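Local coordinates for probable benzoylformate decarboxylase (Rhodococcus jostii, PDB 7ORX), which is a thiamine diphosphate-dependent enzyme of the thiamine pyrophosphate family, built as a tetramer from three-domain chains, at residues N143-P152 / L177-A185. Sequence-based numbering, arbitrary orientation.
Sequences NQAIHTALLP and LLAREVHSA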
loop_
_atom_site.group_PDB
_atom_site.type_symbol
_atom_site.label_atom_id
_atom_site.label_comp_id
_atom_site.label_asym_id
_atom_site.label_seq_id
_atom_site.Cartn_x
_atom_site.Cartn_y
_atom_site.Cartn_z
ATOM N N ASN C 143 8.011 21.916 0.108
ATOM C CA ASN C 143 9.260 22.131 -0.670
ATOM C C ASN C 143 9.656 20.832 -1.361
ATOM O O ASN C 143 9.912 20.865 -2.580
ATOM C CB ASN C 143 10.473 22.592 0.150
ATOM C CG ASN C 143 11.560 23.095 -0.771
ATOM O OD1 ASN C 143 11.285 23.907 -1.636
ATOM N ND2 ASN C 143 12.771 22.604 -0.644
ATOM N N GLN C 144 9.710 19.726 -0.625
ATOM C CA GLN C 144 10.129 18.409 -1.174
ATOM C C GLN C 144 9.147 17.992 -2.293
ATOM O O GLN C 144 9.595 17.540 -3.374
ATOM C CB GLN C 144 10.158 17.377 -0.052
ATOM C CG GLN C 144 10.317 15.963 -0.541
ATOM C CD GLN C 144 10.651 14.986 0.570
ATOM O OE1 GLN C 144 10.500 15.200 1.788
ATOM N NE2 GLN C 144 11.147 13.848 0.159
ATOM N N ALA C 145 7.844 18.114 -2.037
ATOM C CA ALA C 145 6.781 17.838 -3.019
ATOM C C ALA C 145 7.100 18.558 -4.328
ATOM O O ALA C 145 7.008 17.890 -5.394
ATOM C CB ALA C 145 5.428 18.262 -2.500
ATOM N N ILE C 146 7.461 19.841 -4.279
ATOM C CA ILE C 146 7.636 20.644 -5.528
ATOM C C ILE C 146 8.892 20.152 -6.235
ATOM O O ILE C 146 8.816 19.916 -7.427
ATOM C CB ILE C 146 7.683 22.146 -5.240
ATOM C CG1 ILE C 146 6.318 22.627 -4.752
ATOM C CG2 ILE C 146 8.166 22.924 -6.456
ATOM C CD1 ILE C 146 6.371 23.899 -3.959
ATOM N N HIS C 147 9.996 19.977 -5.533
ATOM C CA HIS C 147 11.268 19.590 -6.196
ATOM C C HIS C 147 11.097 18.235 -6.876
ATOM O O HIS C 147 11.645 18.021 -7.985
ATOM C CB HIS C 147 12.390 19.489 -5.171
ATOM C CG HIS C 147 12.832 20.803 -4.648
ATOM N ND1 HIS C 147 13.156 21.850 -5.487
ATOM C CD2 HIS C 147 13.061 21.213 -3.373
ATOM C CE1 HIS C 147 13.552 22.868 -4.741
ATOM N NE2 HIS C 147 13.505 22.495 -3.437
ATOM N N THR C 148 10.449 17.333 -6.143
ATOM C CA THR C 148 10.131 15.942 -6.562
ATOM C C THR C 148 9.262 16.013 -7.824
ATOM O O THR C 148 9.575 15.323 -8.773
ATOM C CB THR C 148 9.402 15.165 -5.458
ATOM O OG1 THR C 148 10.201 15.104 -4.278
ATOM C CG2 THR C 148 9.045 13.757 -5.867
ATOM N N ALA C 149 8.190 16.791 -7.845
ATOM C CA ALA C 149 7.326 16.911 -9.044
ATOM C C ALA C 149 8.142 17.301 -10.290
ATOM O O ALA C 149 7.811 16.742 -11.353
ATOM C CB ALA C 149 6.207 17.868 -8.783
ATOM N N LEU C 150 9.198 18.118 -10.172
ATOM C CA LEU C 150 9.974 18.663 -11.318
ATOM C C LEU C 150 11.203 17.827 -11.624
ATOM O O LEU C 150 11.948 18.161 -12.570
ATOM C CB LEU C 150 10.394 20.097 -11.023
ATOM C CG LEU C 150 9.235 21.073 -10.903
ATOM C CD1 LEU C 150 9.627 22.312 -10.135
ATOM C CD2 LEU C 150 8.707 21.454 -12.269
ATOM N N LEU C 151 11.390 16.754 -10.892
ATOM C CA LEU C 151 12.622 15.932 -11.034
ATOM C C LEU C 151 12.361 14.886 -12.108
ATOM O O LEU C 151 11.371 14.170 -12.001
ATOM C CB LEU C 151 12.942 15.289 -9.679
ATOM C CG LEU C 151 14.388 15.363 -9.221
ATOM C CD1 LEU C 151 15.061 16.672 -9.625
ATOM C CD2 LEU C 151 14.408 15.145 -7.723
ATOM N N PRO C 152 13.192 14.801 -13.176
ATOM C CA PRO C 152 13.141 13.658 -14.089
ATOM C C PRO C 152 12.955 12.387 -13.269
ATOM O O PRO C 152 13.690 12.177 -12.311
ATOM C CB PRO C 152 14.517 13.669 -14.773
ATOM C CG PRO C 152 15.227 14.911 -14.238
ATOM C CD PRO C 152 14.176 15.807 -13.602
ATOM N N LEU C 177 14.752 27.169 3.505
ATOM C CA LEU C 177 13.849 26.525 2.508
ATOM C C LEU C 177 13.733 27.366 1.228
ATOM O O LEU C 177 13.888 26.797 0.174
ATOM C CB LEU C 177 12.440 26.349 3.071
ATOM C CG LEU C 177 12.055 24.997 3.666
ATOM C CD1 LEU C 177 10.550 24.894 3.820
ATOM C CD2 LEU C 177 12.533 23.845 2.831
ATOM N N LEU C 178 13.392 28.647 1.317
ATOM C CA LEU C 178 13.215 29.539 0.129
ATOM C C LEU C 178 14.429 29.459 -0.795
ATOM O O LEU C 178 14.212 29.392 -2.021
ATOM C CB LEU C 178 13.119 31.010 0.526
ATOM C CG LEU C 178 11.745 31.608 0.717
ATOM C CD1 LEU C 178 11.376 31.487 2.197
ATOM C CD2 LEU C 178 11.718 33.060 0.195
ATOM N N ALA C 179 15.639 29.554 -0.215
ATOM C CA ALA C 179 16.947 29.671 -0.897
ATOM C C ALA C 179 17.212 28.419 -1.739
ATOM O O ALA C 179 18.043 28.509 -2.684
ATOM C CB ALA C 179 18.020 29.851 0.157
ATOM N N ARG C 180 16.544 27.294 -1.409
ATOM C CA ARG C 180 16.765 25.958 -2.020
ATOM C C ARG C 180 16.468 26.018 -3.513
ATOM O O ARG C 180 15.452 26.608 -3.891
ATOM C CB ARG C 180 15.913 24.843 -1.394
ATOM C CG ARG C 180 16.313 24.502 0.045
ATOM C CD ARG C 180 16.377 23.025 0.413
ATOM N NE ARG C 180 17.319 22.345 -0.455
ATOM C CZ ARG C 180 17.060 21.237 -1.153
ATOM N NH1 ARG C 180 15.911 20.578 -1.056
ATOM N NH2 ARG C 180 18.008 20.757 -1.934
ATOM N N GLU C 181 17.401 25.472 -4.291
ATOM C CA GLU C 181 17.267 25.054 -5.696
ATOM C C GLU C 181 17.651 23.570 -5.783
ATOM O O GLU C 181 18.380 23.102 -4.933
ATOM C CB GLU C 181 18.147 25.933 -6.590
ATOM C CG GLU C 181 17.692 27.392 -6.643
ATOM C CD GLU C 181 18.840 28.369 -6.868
ATOM O OE1 GLU C 181 19.451 28.343 -7.977
ATOM O OE2 GLU C 181 19.186 29.117 -5.902
ATOM N N VAL C 182 17.138 22.857 -6.787
ATOM C CA VAL C 182 17.547 21.481 -7.186
ATOM C C VAL C 182 17.769 21.491 -8.693
ATOM O O VAL C 182 16.816 21.737 -9.370
ATOM C CB VAL C 182 16.435 20.480 -6.834
ATOM C CG1 VAL C 182 16.735 19.116 -7.402
ATOM C CG2 VAL C 182 16.182 20.366 -5.338
ATOM N N HIS C 183 18.955 21.210 -9.194
ATOM C CA HIS C 183 19.256 21.126 -10.646
ATOM C C HIS C 183 19.409 19.665 -11.078
ATOM O O HIS C 183 20.042 18.941 -10.339
ATOM C CB HIS C 183 20.543 21.919 -10.942
ATOM C CG HIS C 183 20.524 23.296 -10.370
ATOM N ND1 HIS C 183 19.509 24.179 -10.637
ATOM C CD2 HIS C 183 21.345 23.936 -9.523
ATOM C CE1 HIS C 183 19.712 25.294 -9.967
ATOM N NE2 HIS C 183 20.818 25.173 -9.277
ATOM N N SER C 184 18.896 19.250 -12.246
ATOM C CA SER C 184 19.219 17.937 -12.876
ATOM C C SER C 184 20.344 18.110 -13.884
ATOM O O SER C 184 20.241 19.061 -14.651
ATOM C CB SER C 184 18.013 17.349 -13.522
ATOM O OG SER C 184 16.988 17.195 -12.550
ATOM N N ALA C 185 21.374 17.246 -13.860
ATOM C CA ALA C 185 22.304 17.036 -14.997
ATOM C C ALA C 185 21.479 17.195 -16.285
ATOM O O ALA C 185 20.532 16.362 -16.503
ATOM C CB ALA C 185 22.946 15.670 -14.965
#
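V182 presses its CG2 methyl onto one face of the H147 imidazole, a CH-pi contact in which the methyl carbon lies 3.5 Å from the centroid of the H147 ring and 15° off the ring normal. This pair centres the packing of helix 138-149, which flanks the parallel sheet of the N-terminal alpha/beta domain of a thiamine diphosphate enzyme, against strand 181-184, which follows helix 175-179. The torsion explains the division of labour: a chi1 of 172° sets V182 CG1 across from the backbone N and leaves CG2 beside that N, opposite the carbonyl carbon, from where it reaches the ring. CG1 instead meets L151 CD1 at 3.7 Å. L151 and V182 cross there at about a right angle. Further along, S184 OG stands 3.3 Å from P152 CD and 3.5 Å from L151 CD1, a van der Waals contact of a hydroxyl with carbon. Toward the other end, the L177 CD2 methyl rests 3.6 Å from N143 CB, the two side chains passing in opposite directions.

R180 bends at chi2 and chi3, and its NH1 comes within 3.7 Å of H147 CD2, with guanidinium and ring planes 61° apart. N143 ND2 lies 3.8 Å from the same R180 NH1, its amide plane nearly perpendicular to the guanidinium.

In the next shell, R18 hydrogen-bonds to N143 OD1 and also to the L177 and L178 carbonyls, tying both segments to one arginine. Residues 181-184 also pair in a parallel ladder with a strand of a second subunit, extending its sheet across the interface. The R180 guanidinium is fixed from that same subunit, NE bonding to the carbonyl of its G314 and NH1 to that of its A308.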